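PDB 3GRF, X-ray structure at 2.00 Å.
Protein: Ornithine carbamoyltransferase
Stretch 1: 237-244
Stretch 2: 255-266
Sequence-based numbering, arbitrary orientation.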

ATOM      1  N   VAL A 237      -0.251 -36.752  10.570  1.00 27.05           N
ATOM      2  CA  VAL A 237      -0.091 -35.300  10.676  1.00 35.89           C
ATOM      3  C   VAL A 237      -0.483 -34.971  12.098  1.00 24.65           C
ATOM      4  O   VAL A 237      -1.533 -35.429  12.563  1.00 29.89           O
ATOM      5  CB  VAL A 237      -1.037 -34.482   9.757  1.00 32.84           C
ATOM      6  CG1 VAL A 237      -0.764 -32.937   9.941  1.00 24.69           C
ATOM      7  CG2 VAL A 237      -0.873 -34.908   8.299  1.00 24.84           C
ATOM      8  N   VAL A 238       0.363 -34.189  12.766  1.00 27.34           N
ATOM      9  CA  VAL A 238      -0.010 -33.617  14.047  1.00 26.68           C
ATOM     10  C   VAL A 238       0.030 -32.095  13.982  1.00 30.25           C
ATOM     11  O   VAL A 238       1.070 -31.485  13.733  1.00 31.02           O
ATOM     12  CB  VAL A 238       0.913 -34.083  15.171  1.00 30.75           C
ATOM     13  CG1 VAL A 238       0.473 -33.442  16.531  1.00 28.77           C
ATOM     14  CG2 VAL A 238       0.927 -35.616  15.262  1.00 26.89           C
ATOM     15  N   TYR A 239      -1.105 -31.468  14.255  1.00 28.87           N
ATOM     16  CA  TYR A 239      -1.218 -30.067  13.959  1.00 26.41           C
ATOM     17  C   TYR A 239      -1.621 -29.455  15.274  1.00 30.98           C
ATOM     18  O   TYR A 239      -2.430 -30.028  15.993  1.00 25.59           O
ATOM     19  CB  TYR A 239      -2.290 -29.906  12.873  1.00 26.34           C
ATOM     20  CG  TYR A 239      -2.465 -28.548  12.223  1.00 25.23           C
ATOM     21  CD1 TYR A 239      -2.784 -27.413  12.966  1.00 22.51           C
ATOM     22  CD2 TYR A 239      -2.387 -28.427  10.873  1.00 23.52           C
ATOM     23  CE1 TYR A 239      -2.997 -26.188  12.365  1.00 26.32           C
ATOM     24  CE2 TYR A 239      -2.619 -27.244  10.259  1.00 19.04           C
ATOM     25  CZ  TYR A 239      -2.889 -26.114  11.010  1.00 28.49           C
ATOM     26  OH  TYR A 239      -3.110 -24.934  10.376  1.00 24.49           O
ATOM     27  N   THR A 240      -1.014 -28.323  15.606  1.00 31.81           N
ATOM     28  CA  THR A 240      -1.430 -27.560  16.779  1.00 31.93           C
ATOM     29  C   THR A 240      -1.356 -26.076  16.505  1.00 29.88           C
ATOM     30  O   THR A 240      -0.854 -25.650  15.461  1.00 19.22           O
ATOM     31  CB  THR A 240      -0.624 -27.962  18.032  1.00 26.21           C
ATOM     32  OG1 THR A 240      -1.245 -27.373  19.185  1.00 35.42           O
ATOM     33  CG2 THR A 240       0.829 -27.557  17.913  1.00 16.53           C
ATOM     34  N   ASP A 241      -1.924 -25.264  17.390  1.00 27.39           N
ATOM     35  CA  ASP A 241      -1.755 -23.828  17.198  1.00 28.97           C
ATOM     36  C   ASP A 241      -1.908 -23.081  18.504  1.00 35.93           C
ATOM     37  O   ASP A 241      -2.146 -23.699  19.528  1.00 26.30           O
ATOM     38  CB  ASP A 241      -2.628 -23.287  16.016  1.00 37.44           C
ATOM     39  CG  ASP A 241      -4.053 -22.872  16.415  1.00 41.53           C
ATOM     40  OD1 ASP A 241      -4.550 -21.894  15.837  1.00 50.22           O
ATOM     41  OD2 ASP A 241      -4.684 -23.507  17.269  1.00 45.33           O
ATOM     42  N   SER A 242      -1.729 -21.770  18.436  1.00 34.76           N
ATOM     43  CA  SER A 242      -1.527 -20.913  19.568  1.00 34.95           C
ATOM     44  C   SER A 242      -2.580 -21.145  20.636  1.00 36.25           C
ATOM     45  O   SER A 242      -3.771 -21.151  20.349  1.00 39.80           O
ATOM     46  CB  SER A 242      -1.533 -19.464  19.085  1.00 37.00           C
ATOM     47  OG  SER A 242      -1.768 -18.582  20.164  1.00 37.52           O
ATOM     48  N   TRP A 243      -2.119 -21.347  21.866  1.00 40.41           N
ATOM     49  CA  TRP A 243      -2.953 -21.349  23.061  1.00 43.72           C
ATOM     50  C   TRP A 243      -3.473 -19.965  23.491  1.00 46.68           C
ATOM     51  O   TRP A 243      -4.423 -19.896  24.276  1.00 49.82           O
ATOM     52  CB  TRP A 243      -2.155 -21.930  24.217  1.00 45.97           C
ATOM     53  CG  TRP A 243      -1.931 -23.407  24.152  1.00 40.53           C
ATOM     54  CD1 TRP A 243      -2.423 -24.287  23.223  1.00 46.83           C
ATOM     55  CD2 TRP A 243      -1.173 -24.175  25.071  1.00 38.24           C
ATOM     56  NE1 TRP A 243      -2.011 -25.561  23.515  1.00 46.26           N
ATOM     57  CE2 TRP A 243      -1.239 -25.522  24.646  1.00 42.72           C
ATOM     58  CE3 TRP A 243      -0.434 -23.860  26.224  1.00 39.33           C
ATOM     59  CZ2 TRP A 243      -0.593 -26.560  25.340  1.00 46.22           C
ATOM     60  CZ3 TRP A 243       0.215 -24.893  26.909  1.00 49.23           C
ATOM     61  CH2 TRP A 243       0.131 -26.223  26.461  1.00 43.76           C
ATOM     62  N   MET A 244      -2.845 -18.887  23.009  1.00 46.40           N
ATOM     63  CA  MET A 244      -3.188 -17.505  23.407  1.00 60.11           C
ATOM     64  C   MET A 244      -4.606 -17.106  23.016  1.00 66.50           C
ATOM     65  O   MET A 244      -4.896 -16.885  21.838  1.00 71.61           O
ATOM     66  CB  MET A 244      -2.192 -16.480  22.830  1.00 66.47           C
ATOM     67  CG  MET A 244      -2.815 -15.112  22.402  1.00 70.99           C
ATOM     68  SD  MET A 244      -2.821 -13.749  23.612  1.00 78.90           S
ATOM     69  CE  MET A 244      -1.495 -12.696  22.971  1.00 68.79           C
ATOM     70  N   ALA A 255      -4.390 -19.221  33.314  1.00 67.04           N
ATOM     71  CA  ALA A 255      -4.518 -20.606  33.771  1.00 60.97           C
ATOM     72  C   ALA A 255      -5.442 -21.431  32.855  1.00 54.83           C
ATOM     73  O   ALA A 255      -5.993 -22.453  33.271  1.00 43.48           O
ATOM     74  CB  ALA A 255      -5.020 -20.638  35.202  1.00 67.41           C
ATOM     75  N   ARG A 256      -5.580 -21.017  31.598  1.00 46.77           N
ATOM     76  CA  ARG A 256      -5.831 -22.005  30.564  1.00 52.53           C
ATOM     77  C   ARG A 256      -4.695 -23.043  30.454  1.00 51.10           C
ATOM     78  O   ARG A 256      -4.887 -24.148  29.933  1.00 47.46           O
ATOM     79  CB  ARG A 256      -6.200 -21.382  29.202  1.00 51.49           C
ATOM     80  CG  ARG A 256      -5.561 -20.070  28.808  1.00 56.90           C
ATOM     81  CD  ARG A 256      -5.859 -19.781  27.312  1.00 50.80           C
ATOM     82  NE  ARG A 256      -7.235 -20.160  26.994  1.00 65.06           N
ATOM     83  CZ  ARG A 256      -7.645 -20.818  25.903  1.00 63.01           C
ATOM     84  NH1 ARG A 256      -6.790 -21.184  24.938  1.00 56.51           N
ATOM     85  NH2 ARG A 256      -8.938 -21.103  25.784  1.00 54.60           N
ATOM     86  N   LEU A 257      -3.527 -22.680  30.979  1.00 45.92           N
ATOM     87  CA  LEU A 257      -2.332 -23.522  30.963  1.00 49.22           C
ATOM     88  C   LEU A 257      -2.482 -24.817  31.758  1.00 42.73           C
ATOM     89  O   LEU A 257      -1.853 -25.817  31.442  1.00 42.01           O
ATOM     90  CB  LEU A 257      -1.115 -22.725  31.463  1.00 49.81           C
ATOM     91  CG  LEU A 257      -0.126 -22.217  30.405  1.00 58.22           C
ATOM     92  CD1 LEU A 257      -0.682 -21.020  29.631  1.00 62.00           C
ATOM     93  CD2 LEU A 257       1.202 -21.843  31.043  1.00 54.92           C
ATOM     94  N   LYS A 258      -3.300 -24.810  32.797  1.00 49.15           N
ATOM     95  CA  LYS A 258      -3.448 -26.025  33.587  1.00 48.55           C
ATOM     96  C   LYS A 258      -4.321 -27.031  32.826  1.00 48.79           C
ATOM     97  O   LYS A 258      -4.052 -28.241  32.837  1.00 44.94           O
ATOM     98  CB  LYS A 258      -3.982 -25.737  34.998  1.00 55.65           C
ATOM     99  CG  LYS A 258      -5.119 -24.745  35.043  1.00 59.16           C
ATOM    100  CD  LYS A 258      -6.055 -25.043  36.196  1.00 62.08           C
ATOM    101  CE  LYS A 258      -7.485 -24.643  35.822  1.00 66.91           C
ATOM    102  NZ  LYS A 258      -8.110 -23.861  36.938  1.00 78.14           N
ATOM    103  N   VAL A 259      -5.326 -26.522  32.118  1.00 45.41           N
ATOM    104  CA  VAL A 259      -6.187 -27.405  31.312  1.00 46.01           C
ATOM    105  C   VAL A 259      -5.481 -27.854  29.999  1.00 37.75           C
ATOM    106  O   VAL A 259      -5.594 -28.997  29.600  1.00 34.29           O
ATOM    107  CB  VAL A 259      -7.664 -26.825  31.181  1.00 45.00           C
ATOM    108  CG1 VAL A 259      -7.719 -25.367  31.582  1.00 51.75           C
ATOM    109  CG2 VAL A 259      -8.247 -27.004  29.825  1.00 44.72           C
ATOM    110  N   LEU A 260      -4.688 -26.963  29.399  1.00 44.80           N
ATOM    111  CA  LEU A 260      -4.063 -27.179  28.089  1.00 41.34           C
ATOM    112  C   LEU A 260      -2.755 -27.975  28.132  1.00 43.35           C
ATOM    113  O   LEU A 260      -2.387 -28.620  27.159  1.00 42.71           O
ATOM    114  CB  LEU A 260      -3.803 -25.824  27.426  1.00 41.98           C
ATOM    115  CG  LEU A 260      -4.646 -25.249  26.258  1.00 45.07           C
ATOM    116  CD1 LEU A 260      -5.811 -26.140  25.740  1.00 33.89           C
ATOM    117  CD2 LEU A 260      -5.072 -23.803  26.552  1.00 40.34           C
ATOM    118  N   THR A 261      -2.048 -27.941  29.260  1.00 38.62           N
ATOM    119  CA  THR A 261      -0.696 -28.527  29.321  1.00 39.14           C
ATOM    120  C   THR A 261      -0.575 -30.004  28.928  1.00 36.97           C
ATOM    121  O   THR A 261       0.429 -30.367  28.300  1.00 35.50           O
ATOM    122  CB  THR A 261      -0.040 -28.314  30.707  1.00 47.04           C
ATOM    123  OG1 THR A 261       0.159 -26.915  30.905  1.00 29.54           O
ATOM    124  CG2 THR A 261       1.318 -29.014  30.780  1.00 47.58           C
ATOM    125  N   PRO A 262      -1.548 -30.867  29.333  1.00 35.26           N
ATOM    126  CA  PRO A 262      -1.543 -32.245  28.830  1.00 40.86           C
ATOM    127  C   PRO A 262      -1.706 -32.381  27.292  1.00 40.41           C
ATOM    128  O   PRO A 262      -1.611 -33.507  26.765  1.00 46.84           O
ATOM    129  CB  PRO A 262      -2.728 -32.908  29.571  1.00 45.42           C
ATOM    130  CG  PRO A 262      -3.029 -32.037  30.691  1.00 44.68           C
ATOM    131  CD  PRO A 262      -2.630 -30.654  30.324  1.00 37.55           C
ATOM    132  N   PHE A 263      -1.926 -31.263  26.592  1.00 36.57           N
ATOM    133  CA  PHE A 263      -2.109 -31.290  25.145  1.00 36.92           C
ATOM    134  C   PHE A 263      -1.042 -30.610  24.380  1.00 35.19           C
ATOM    135  O   PHE A 263      -1.204 -30.340  23.185  1.00 35.48           O
ATOM    136  CB  PHE A 263      -3.496 -30.801  24.744  1.00 33.12           C
ATOM    137  CG  PHE A 263      -4.547 -31.764  25.150  1.00 39.41           C
ATOM    138  CD1 PHE A 263      -4.929 -32.792  24.297  1.00 25.80           C
ATOM    139  CD2 PHE A 263      -5.062 -31.732  26.430  1.00 25.50           C
ATOM    140  CE1 PHE A 263      -5.876 -33.720  24.692  1.00 34.24           C
ATOM    141  CE2 PHE A 263      -6.012 -32.670  26.846  1.00 31.64           C
ATOM    142  CZ  PHE A 263      -6.403 -33.673  25.991  1.00 31.73           C
ATOM    143  N   GLN A 264       0.069 -30.377  25.060  1.00 28.00           N
ATOM    144  CA  GLN A 264       1.274 -29.840  24.427  1.00 33.74           C
ATOM    145  C   GLN A 264       1.819 -30.889  23.493  1.00 26.81           C
ATOM    146  O   GLN A 264       1.965 -32.047  23.897  1.00 27.48           O
ATOM    147  CB  GLN A 264       2.317 -29.573  25.502  1.00 31.22           C
ATOM    148  CG  GLN A 264       3.661 -29.118  24.947  1.00 27.60           C
ATOM    149  CD  GLN A 264       4.522 -28.576  26.023  1.00 36.33           C
ATOM    150  OE1 GLN A 264       5.091 -29.324  26.790  1.00 34.37           O
ATOM    151  NE2 GLN A 264       4.578 -27.267  26.128  1.00 33.88           N
ATOM    152  N   VAL A 265       2.129 -30.529  22.251  1.00 31.25           N
ATOM    153  CA  VAL A 265       2.768 -31.527  21.386  1.00 33.13           C
ATOM    154  C   VAL A 265       4.274 -31.620  21.721  1.00 33.84           C
ATOM    155  O   VAL A 265       5.047 -30.757  21.349  1.00 27.91           O
ATOM    156  CB  VAL A 265       2.489 -31.321  19.851  1.00 33.22           C
ATOM    157  CG1 VAL A 265       3.129 -32.398  19.072  1.00 34.57           C
ATOM    158  CG2 VAL A 265       0.975 -31.297  19.536  1.00 22.84           C
ATOM    159  N   ASP A 266       4.660 -32.662  22.461  1.00 35.28           N
ATOM    160  CA  ASP A 266       6.076 -32.924  22.805  1.00 42.17           C
ATOM    161  C   ASP A 266       6.665 -34.162  22.082  1.00 35.48           C
ATOM    162  O   ASP A 266       6.047 -34.715  21.154  1.00 39.67           O
ATOM    163  CB  ASP A 266       6.251 -33.009  24.350  1.00 30.25           C
ATOM    164  CG  ASP A 266       5.432 -34.151  24.995  1.00 37.70           C
ATOM    165  OD1 ASP A 266       5.358 -34.184  26.211  1.00 42.68           O
ATOM    166  OD2 ASP A 266       4.871 -35.035  24.321  1.00 38.26           O
TER
HETATM  167  O   HOH W   1      -1.431 -28.034  22.063  1.00 30.60           O

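The contact is a small, largely apolar packing centred on Trp243, fastened by a single direct hydrogen bond and a bridging water. Trp243 leaves its backbone sideways, but its m rotamer swings the indole against the helix and the turn that follows it, and the other stretch covers far more of its surface than of any other residue's here. Leu260 CG sits 3.6 Å from the centroid of the five-membered ring of Trp243, almost on the ring normal, so the C-H of this branch carbon points at the pi face. Leu257 adds a looser apolar contact, its CG 4.4 Å from Trp243 CZ3, while the backbone of Phe263 lies at the ring edge.

An indole suits this site because it is broad and apolar yet keeps one polar group. Trp243 NE1 donates to the oxygen of water 1, 2.9 Å away, which donates in turn to Thr240 OG1 and Phe263 O. Arg256 NH1 donates to Trp243 O at 2.8 Å, its long side chain letting a charged end reach a backbone carbonyl.

Earlier in the first stretch, Val238, in the strand, and Thr240 both point CA-to-CB toward the second. Val238 CG1 meets Val265 CG2 at 3.7 Å, compact branched side chains without polar groups to satisfy. Thr240 CB packs 4.0 Å from Val265 CG2 while its OG1 accepts from the water, one small side chain serving both needs.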